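Local coordinates for methyltransferase (PDB 2B78), which is probably an S-adenosylmethionine-dependent methyltransferase, perhaps acting on RNA, although its substrate has not been established, at residues T223-V228 / L252-A257; T238-L243 / H265-M270. All coordinates share one frame; numbering follows the deposited sequence.

Contact 1 of 2, residues T223-V228 / L252-A257; sequences TAAFSV and LAHFEA
The imidazole of H254 reaches across to the carbonyl oxygen of T223, with ND1 3.0 Å from T223 O. That bond is weak, since the N-H...O angle is only 125°. Around the corner of the same ring, T223 OG1 sits at the edge and in the ring plane, 3.0 Å from H254 CE1. This hydroxyl has its hydrogen-bond partner elsewhere, in the carbonyl of G194, while H254 NE2 bonds to the carbonyl of N184. The imidazole therefore has a polar partner for each nitrogen; the firmer hold is probably NE2 to N184, with the weak ND1 bond adding to it. CG of H254 stands anti to its own carbonyl carbon, beside the backbone N (chi1 -63°), and the ring lies by the start of helix 225-232, where A224 is the N-cap residue.

One turn further along that helix, V228 fills the middle of the contact. Its side chain crosses that of H254 at about a right angle, with CG2 4.0 Å from H254 CB. The same valine covers F255: its CB stands over the centre of one ring face, 4.2 Å above the plane. The tip of the phenyl ring slides in by the helix backbone, CZ lying 3.8 Å from V228 N, and S227 CB is 4.0 Å from that CZ.

Helices 225-232 and 247-257 thus meet through a largely buried interface. Strand 181-185 borders it, with Y183 touching A225 and V228 and meeting the H254 ring edge-to-face; F255 also meets H265 of strand 265-269, and A225 touches R203 of helix 200-210.

Contact 2 of 2, residues T238-L243 / H265-M270; sequences TTSVDL and HQLVVM
T238 OG1 and H265 ND1 lie 3.0 Å apart in a hydrogen bond whose donor could be either residue. At chi1 75° T238 OG1 stands between its own backbone N and carbonyl carbon and meets ND1, while CG2, beside the backbone N, lies 3.6 Å from H265 ND1. A water joins this hydroxyl to S240 OG and donates to Q266 O, 2.8 Å away. S240 OG probably bonds to S227 OG, and S240 CB touches L267 CD2 at 4.0 Å.

On the other sheet face, V241 and V268 lie side by side, pointing the same way; V241 CG2, anti to its own carbonyl carbon, meets V268 CB at 4.1 Å. T239 and V268 meet through their CG2 methyls, and Y275 of helix 272-281 packs on all three.

Between the strands, parallel pairing alternates Q266 N to T238 O, S240 N to Q266 O, V268 N to S240 O and D242 N to V268 O. M270 N bonds to D242 O from above the carbonyl plane.

D242 binds S-adenosyl-L-homocysteine, its carboxylate accepting from Y222 N and A244 N. An acidic residue ending the second strand of the Rossmann-like fold, here the first of this beta-alpha-beta unit, is characteristic of class I methyltransferases.

The two contacts interleave along the chain: helix 225-232, strand 237-242, helix 247-257 and strand 265-269 follow one another, alternating between contact 1 and contact 2. Their centres are 11 Å apart. Contact 1 joins the two helices lying against one face of the seven-stranded sheet, while contact 2 pairs the two strands at one side of it, 265-269 being outermost. They meet directly where S227 OG lies 2.5 Å from S240 OG, probably a hydrogen bond, and where L252 packs on L267. Helix and sheet layers of the methyltransferase domain are thereby joined close to the cofactor site, which D242, R246, D271 and V272 help to form.

Contact 1 of 2, residues T223-V228 / L252-A257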
ATOM      1  N   THR A 223      -3.188  -7.395 -11.414  1.00 11.31           N
ATOM      2  CA  THR A 223      -2.284  -7.840 -12.464  1.00 10.42           C
ATOM      3  C   THR A 223      -1.822  -9.258 -12.134  1.00 11.00           C
ATOM      4  O   THR A 223      -0.846  -9.766 -12.689  1.00  9.95           O
ATOM      5  CB  THR A 223      -1.061  -6.906 -12.652  1.00 10.03           C
ATOM      6  OG1 THR A 223      -0.245  -6.911 -11.476  1.00 11.13           O
ATOM      7  CG2 THR A 223      -1.530  -5.494 -12.950  1.00  9.11           C
ATOM      8  N   ALA A 224      -2.555  -9.892 -11.225  1.00 10.40           N
ATOM      9  CA  ALA A 224      -2.293 -11.268 -10.811  1.00 10.28           C
ATOM     10  C   ALA A 224      -0.909 -11.506 -10.215  1.00 10.23           C
ATOM     11  O   ALA A 224      -0.344 -12.591 -10.377  1.00  9.94           O
ATOM     12  CB  ALA A 224      -2.512 -12.203 -11.992  1.00  9.64           C
ATOM     13  N   ALA A 225      -0.354 -10.508  -9.527  1.00  9.46           N
ATOM     14  CA  ALA A 225       0.963 -10.696  -8.924  1.00  8.86           C
ATOM     15  C   ALA A 225       0.958 -11.846  -7.898  1.00 10.20           C
ATOM     16  O   ALA A 225       1.967 -12.539  -7.745  1.00 11.94           O
ATOM     17  CB  ALA A 225       1.437  -9.401  -8.269  1.00  8.53           C
ATOM     18  N   PHE A 226      -0.153 -12.049  -7.186  1.00  7.48           N
ATOM     19  CA  PHE A 226      -0.227 -13.153  -6.206  1.00  7.24           C
ATOM     20  C   PHE A 226      -0.246 -14.495  -6.930  1.00  7.40           C
ATOM     21  O   PHE A 226       0.284 -15.494  -6.437  1.00  6.80           O
ATOM     22  CB  PHE A 226      -1.499 -13.076  -5.347  1.00  5.18           C
ATOM     23  CG  PHE A 226      -1.463 -12.048  -4.255  1.00  2.17           C
ATOM     24  CD1 PHE A 226      -0.410 -11.995  -3.347  1.00  1.39           C
ATOM     25  CD2 PHE A 226      -2.527 -11.157  -4.105  1.00  1.39           C
ATOM     26  CE1 PHE A 226      -0.421 -11.069  -2.301  1.00  3.00           C
ATOM     27  CE2 PHE A 226      -2.549 -10.234  -3.067  1.00  2.03           C
ATOM     28  CZ  PHE A 226      -1.492 -10.188  -2.160  1.00  2.05           C
ATOM     29  N   SER A 227      -0.878 -14.518  -8.101  1.00  8.39           N
ATOM     30  CA  SER A 227      -0.979 -15.738  -8.881  1.00  9.18           C
ATOM     31  C   SER A 227       0.378 -16.185  -9.413  1.00 10.15           C
ATOM     32  O   SER A 227       0.715 -17.376  -9.358  1.00  8.65           O
ATOM     33  CB  SER A 227      -1.955 -15.529 -10.037  1.00 10.31           C
ATOM     34  OG  SER A 227      -3.234 -15.204  -9.529  1.00 12.86           O
ATOM     35  N   VAL A 228       1.163 -15.236  -9.918  1.00 11.30           N
ATOM     36  CA  VAL A 228       2.487 -15.562 -10.430  1.00 11.73           C
ATOM     37  C   VAL A 228       3.380 -16.044  -9.279  1.00 10.70           C
ATOM     38  O   VAL A 228       4.162 -16.979  -9.443  1.00 11.53           O
ATOM     39  CB  VAL A 228       3.129 -14.334 -11.162  1.00 13.88           C
ATOM     40  CG1 VAL A 228       3.486 -13.241 -10.171  1.00 14.94           C
ATOM     41  CG2 VAL A 228       4.356 -14.774 -11.943  1.00 14.98           C
ATOM     42  N   LEU A 252      -0.340 -11.367 -17.927  1.00 12.04           N
ATOM     43  CA  LEU A 252       0.471 -12.226 -18.784  1.00 13.33           C
ATOM     44  C   LEU A 252       1.951 -11.834 -18.744  1.00 13.89           C
ATOM     45  O   LEU A 252       2.851 -12.694 -18.831  1.00 12.97           O
ATOM     46  CB  LEU A 252      -0.045 -12.143 -20.233  1.00 13.62           C
ATOM     47  CG  LEU A 252      -1.446 -12.694 -20.515  1.00 16.02           C
ATOM     48  CD1 LEU A 252      -1.888 -12.343 -21.943  1.00 17.45           C
ATOM     49  CD2 LEU A 252      -1.441 -14.201 -20.307  1.00 15.80           C
ATOM     50  N   ALA A 253       2.193 -10.533 -18.607  1.00 12.74           N
ATOM     51  CA  ALA A 253       3.545  -9.995 -18.571  1.00 13.45           C
ATOM     52  C   ALA A 253       4.404 -10.573 -17.455  1.00 12.48           C
ATOM     53  O   ALA A 253       5.597 -10.779 -17.648  1.00 14.05           O
ATOM     54  CB  ALA A 253       3.500  -8.489 -18.454  1.00 13.64           C
ATOM     55  N   HIS A 254       3.812 -10.815 -16.290  1.00 12.52           N
ATOM     56  CA  HIS A 254       4.560 -11.383 -15.163  1.00 11.73           C
ATOM     57  C   HIS A 254       4.889 -12.848 -15.444  1.00 11.34           C
ATOM     58  O   HIS A 254       6.018 -13.304 -15.232  1.00 12.03           O
ATOM     59  CB  HIS A 254       3.727 -11.321 -13.878  1.00 11.49           C
ATOM     60  CG  HIS A 254       3.382  -9.936 -13.434  1.00 11.33           C
ATOM     61  ND1 HIS A 254       2.185  -9.630 -12.821  1.00 13.21           N
ATOM     62  CD2 HIS A 254       4.087  -8.784 -13.474  1.00 10.66           C
ATOM     63  CE1 HIS A 254       2.170  -8.349 -12.502  1.00 13.24           C
ATOM     64  NE2 HIS A 254       3.316  -7.812 -12.888  1.00 13.86           N
ATOM     65  N   PHE A 255       3.890 -13.588 -15.916  1.00 11.67           N
ATOM     66  CA  PHE A 255       4.067 -14.999 -16.208  1.00 12.59           C
ATOM     67  C   PHE A 255       5.126 -15.203 -17.279  1.00 14.06           C
ATOM     68  O   PHE A 255       5.940 -16.117 -17.180  1.00 13.88           O
ATOM     69  CB  PHE A 255       2.733 -15.624 -16.640  1.00 11.93           C
ATOM     70  CG  PHE A 255       1.825 -15.969 -15.484  1.00 10.52           C
ATOM     71  CD1 PHE A 255       2.006 -17.150 -14.766  1.00 10.39           C
ATOM     72  CD2 PHE A 255       0.810 -15.100 -15.098  1.00 12.20           C
ATOM     73  CE1 PHE A 255       1.181 -17.461 -13.673  1.00 11.87           C
ATOM     74  CE2 PHE A 255      -0.021 -15.398 -14.009  1.00 12.14           C
ATOM     75  CZ  PHE A 255       0.167 -16.582 -13.296  1.00 12.56           C
ATOM     76  N   GLU A 256       5.115 -14.333 -18.286  1.00 15.86           N
ATOM     77  CA  GLU A 256       6.079 -14.396 -19.379  1.00 17.40           C
ATOM     78  C   GLU A 256       7.500 -14.108 -18.878  1.00 15.77           C
ATOM     79  O   GLU A 256       8.459 -14.783 -19.265  1.00 14.35           O
ATOM     80  CB  GLU A 256       5.688 -13.381 -20.459  1.00 21.55           C
ATOM     81  CG  GLU A 256       6.689 -13.226 -21.608  1.00 29.80           C
ATOM     82  CD  GLU A 256       6.922 -14.524 -22.371  1.00 35.89           C
ATOM     83  OE1 GLU A 256       5.931 -15.172 -22.771  1.00 37.50           O
ATOM     84  OE2 GLU A 256       8.099 -14.893 -22.580  1.00 38.59           O
ATOM     85  N   ALA A 257       7.623 -13.108 -18.010  1.00 15.01           N
ATOM     86  CA  ALA A 257       8.922 -12.703 -17.463  1.00 14.68           C
ATOM     87  C   ALA A 257       9.567 -13.826 -16.682  1.00 14.41           C
ATOM     88  O   ALA A 257      10.793 -13.888 -16.573  1.00 17.19           O
ATOM     89  CB  ALA A 257       8.751 -11.493 -16.560  1.00 13.07           C
TER

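Contact 2 of 2, residues T238-L243 / H265-M270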
ATOM      1  N   THR A 238      -3.921 -21.860 -10.946  1.00 10.43           N
ATOM      2  CA  THR A 238      -4.415 -20.611 -10.385  1.00 10.35           C
ATOM      3  C   THR A 238      -5.406 -19.979 -11.334  1.00 10.23           C
ATOM      4  O   THR A 238      -5.286 -20.087 -12.562  1.00 11.41           O
ATOM      5  CB  THR A 238      -3.293 -19.579 -10.117  1.00 10.78           C
ATOM      6  OG1 THR A 238      -2.867 -18.998 -11.358  1.00 14.13           O
ATOM      7  CG2 THR A 238      -2.111 -20.238  -9.437  1.00 10.79           C
ATOM      8  N   THR A 239      -6.408 -19.340 -10.755  1.00 10.86           N
ATOM      9  CA  THR A 239      -7.422 -18.644 -11.520  1.00 10.61           C
ATOM     10  C   THR A 239      -7.413 -17.236 -10.962  1.00 11.03           C
ATOM     11  O   THR A 239      -7.621 -17.041  -9.771  1.00 10.96           O
ATOM     12  CB  THR A 239      -8.801 -19.269 -11.318  1.00 10.92           C
ATOM     13  OG1 THR A 239      -8.772 -20.626 -11.778  1.00 10.53           O
ATOM     14  CG2 THR A 239      -9.856 -18.479 -12.089  1.00 10.80           C
ATOM     15  N   SER A 240      -7.166 -16.255 -11.828  1.00 10.55           N
ATOM     16  CA  SER A 240      -7.099 -14.864 -11.415  1.00 10.50           C
ATOM     17  C   SER A 240      -8.299 -14.109 -11.974  1.00 11.97           C
ATOM     18  O   SER A 240      -8.519 -14.077 -13.190  1.00 11.42           O
ATOM     19  CB  SER A 240      -5.797 -14.252 -11.928  1.00  8.98           C
ATOM     20  OG  SER A 240      -4.696 -15.087 -11.594  1.00  9.03           O
ATOM     21  N   VAL A 241      -9.071 -13.497 -11.084  1.00 12.42           N
ATOM     22  CA  VAL A 241     -10.271 -12.784 -11.504  1.00 13.04           C
ATOM     23  C   VAL A 241     -10.260 -11.288 -11.226  1.00 14.82           C
ATOM     24  O   VAL A 241     -10.073 -10.858 -10.081  1.00 13.08           O
ATOM     25  CB  VAL A 241     -11.516 -13.387 -10.824  1.00 11.41           C
ATOM     26  CG1 VAL A 241     -12.789 -12.771 -11.427  1.00  9.44           C
ATOM     27  CG2 VAL A 241     -11.510 -14.898 -10.966  1.00  9.75           C
ATOM     28  N   ASP A 242     -10.461 -10.489 -12.276  1.00 16.23           N
ATOM     29  CA  ASP A 242     -10.508  -9.041 -12.124  1.00 16.40           C
ATOM     30  C   ASP A 242     -11.580  -8.478 -13.047  1.00 17.95           C
ATOM     31  O   ASP A 242     -11.807  -8.995 -14.141  1.00 18.63           O
ATOM     32  CB  ASP A 242      -9.164  -8.394 -12.477  1.00 16.26           C
ATOM     33  CG  ASP A 242      -9.020  -7.010 -11.878  1.00 15.20           C
ATOM     34  OD1 ASP A 242      -8.757  -6.930 -10.660  1.00 17.97           O
ATOM     35  OD2 ASP A 242      -9.182  -6.002 -12.605  1.00 17.18           O
ATOM     36  N   LEU A 243     -12.229  -7.410 -12.609  1.00 18.53           N
ATOM     37  CA  LEU A 243     -13.274  -6.784 -13.405  1.00 19.38           C
ATOM     38  C   LEU A 243     -12.746  -6.065 -14.646  1.00 18.23           C
ATOM     39  O   LEU A 243     -13.482  -5.889 -15.612  1.00 18.31           O
ATOM     40  CB  LEU A 243     -14.041  -5.777 -12.541  1.00 21.66           C
ATOM     41  CG  LEU A 243     -15.108  -4.945 -13.249  1.00 24.49           C
ATOM     42  CD1 LEU A 243     -16.294  -5.829 -13.617  1.00 25.07           C
ATOM     43  CD2 LEU A 243     -15.550  -3.810 -12.339  1.00 25.57           C
ATOM     44  N   HIS A 265      -2.959 -21.979 -15.691  1.00 13.01           N
ATOM     45  CA  HIS A 265      -3.131 -20.654 -15.133  1.00 13.94           C
ATOM     46  C   HIS A 265      -4.146 -19.933 -16.000  1.00 14.06           C
ATOM     47  O   HIS A 265      -3.906 -19.689 -17.182  1.00 14.38           O
ATOM     48  CB  HIS A 265      -1.788 -19.914 -15.084  1.00 14.14           C
ATOM     49  CG  HIS A 265      -0.775 -20.589 -14.209  1.00 14.54           C
ATOM     50  ND1 HIS A 265      -0.922 -20.679 -12.840  1.00 13.62           N
ATOM     51  CD2 HIS A 265       0.329 -21.315 -14.516  1.00 14.42           C
ATOM     52  CE1 HIS A 265       0.038 -21.440 -12.343  1.00 13.20           C
ATOM     53  NE2 HIS A 265       0.810 -21.841 -13.339  1.00 14.04           N
ATOM     54  N   GLN A 266      -5.292 -19.624 -15.402  1.00 13.28           N
ATOM     55  CA  GLN A 266      -6.390 -18.953 -16.094  1.00 11.57           C
ATOM     56  C   GLN A 266      -6.609 -17.518 -15.646  1.00 12.10           C
ATOM     57  O   GLN A 266      -6.593 -17.226 -14.446  1.00 11.61           O
ATOM     58  CB  GLN A 266      -7.695 -19.720 -15.875  1.00  8.66           C
ATOM     59  CG  GLN A 266      -7.875 -20.972 -16.729  1.00 11.99           C
ATOM     60  CD  GLN A 266      -6.897 -22.083 -16.387  1.00 15.23           C
ATOM     61  OE1 GLN A 266      -6.776 -22.487 -15.231  1.00 16.91           O
ATOM     62  NE2 GLN A 266      -6.201 -22.591 -17.401  1.00 14.37           N
ATOM     63  N   LEU A 267      -6.833 -16.627 -16.610  1.00 12.90           N
ATOM     64  CA  LEU A 267      -7.101 -15.227 -16.312  1.00 13.60           C
ATOM     65  C   LEU A 267      -8.546 -14.969 -16.734  1.00 15.07           C
ATOM     66  O   LEU A 267      -8.912 -15.190 -17.898  1.00 16.68           O
ATOM     67  CB  LEU A 267      -6.169 -14.302 -17.096  1.00 13.77           C
ATOM     68  CG  LEU A 267      -4.649 -14.495 -17.002  1.00 13.21           C
ATOM     69  CD1 LEU A 267      -4.002 -13.380 -17.791  1.00 13.79           C
ATOM     70  CD2 LEU A 267      -4.159 -14.477 -15.569  1.00 10.57           C
ATOM     71  N   VAL A 268      -9.356 -14.506 -15.785  1.00 14.56           N
ATOM     72  CA  VAL A 268     -10.764 -14.228 -16.020  1.00 13.02           C
ATOM     73  C   VAL A 268     -11.078 -12.747 -15.841  1.00 14.03           C
ATOM     74  O   VAL A 268     -10.523 -12.089 -14.967  1.00 14.53           O
ATOM     75  CB  VAL A 268     -11.637 -15.033 -15.027  1.00 13.33           C
ATOM     76  CG1 VAL A 268     -13.105 -14.679 -15.204  1.00  7.85           C
ATOM     77  CG2 VAL A 268     -11.408 -16.526 -15.224  1.00  9.38           C
ATOM     78  N   VAL A 269     -11.946 -12.211 -16.691  1.00 15.13           N
ATOM     79  CA  VAL A 269     -12.351 -10.814 -16.555  1.00 16.31           C
ATOM     80  C   VAL A 269     -13.829 -10.859 -16.242  1.00 16.58           C
ATOM     81  O   VAL A 269     -14.657 -11.134 -17.121  1.00 18.02           O
ATOM     82  CB  VAL A 269     -12.144  -9.997 -17.850  1.00 17.27           C
ATOM     83  CG1 VAL A 269     -12.573  -8.546 -17.617  1.00 14.66           C
ATOM     84  CG2 VAL A 269     -10.677 -10.042 -18.263  1.00 18.52           C
ATOM     85  N   MET A 270     -14.167 -10.602 -14.983  1.00 16.11           N
ATOM     86  CA  MET A 270     -15.554 -10.659 -14.567  1.00 16.05           C
ATOM     87  C   MET A 270     -15.737 -10.002 -13.209  1.00 16.82           C
ATOM     88  O   MET A 270     -14.784  -9.876 -12.432  1.00 17.62           O
ATOM     89  CB  MET A 270     -15.985 -12.125 -14.479  1.00 15.93           C
ATOM     90  CG  MET A 270     -17.468 -12.343 -14.299  1.00 15.13           C
ATOM     91  SD  MET A 270     -17.857 -14.084 -14.003  1.00 17.90           S
ATOM     92  CE  MET A 270     -17.192 -14.836 -15.442  1.00 11.25           C
TER
HETATM   93  O   HOH W   1      -4.039 -17.181 -13.219  1.00 16.98           O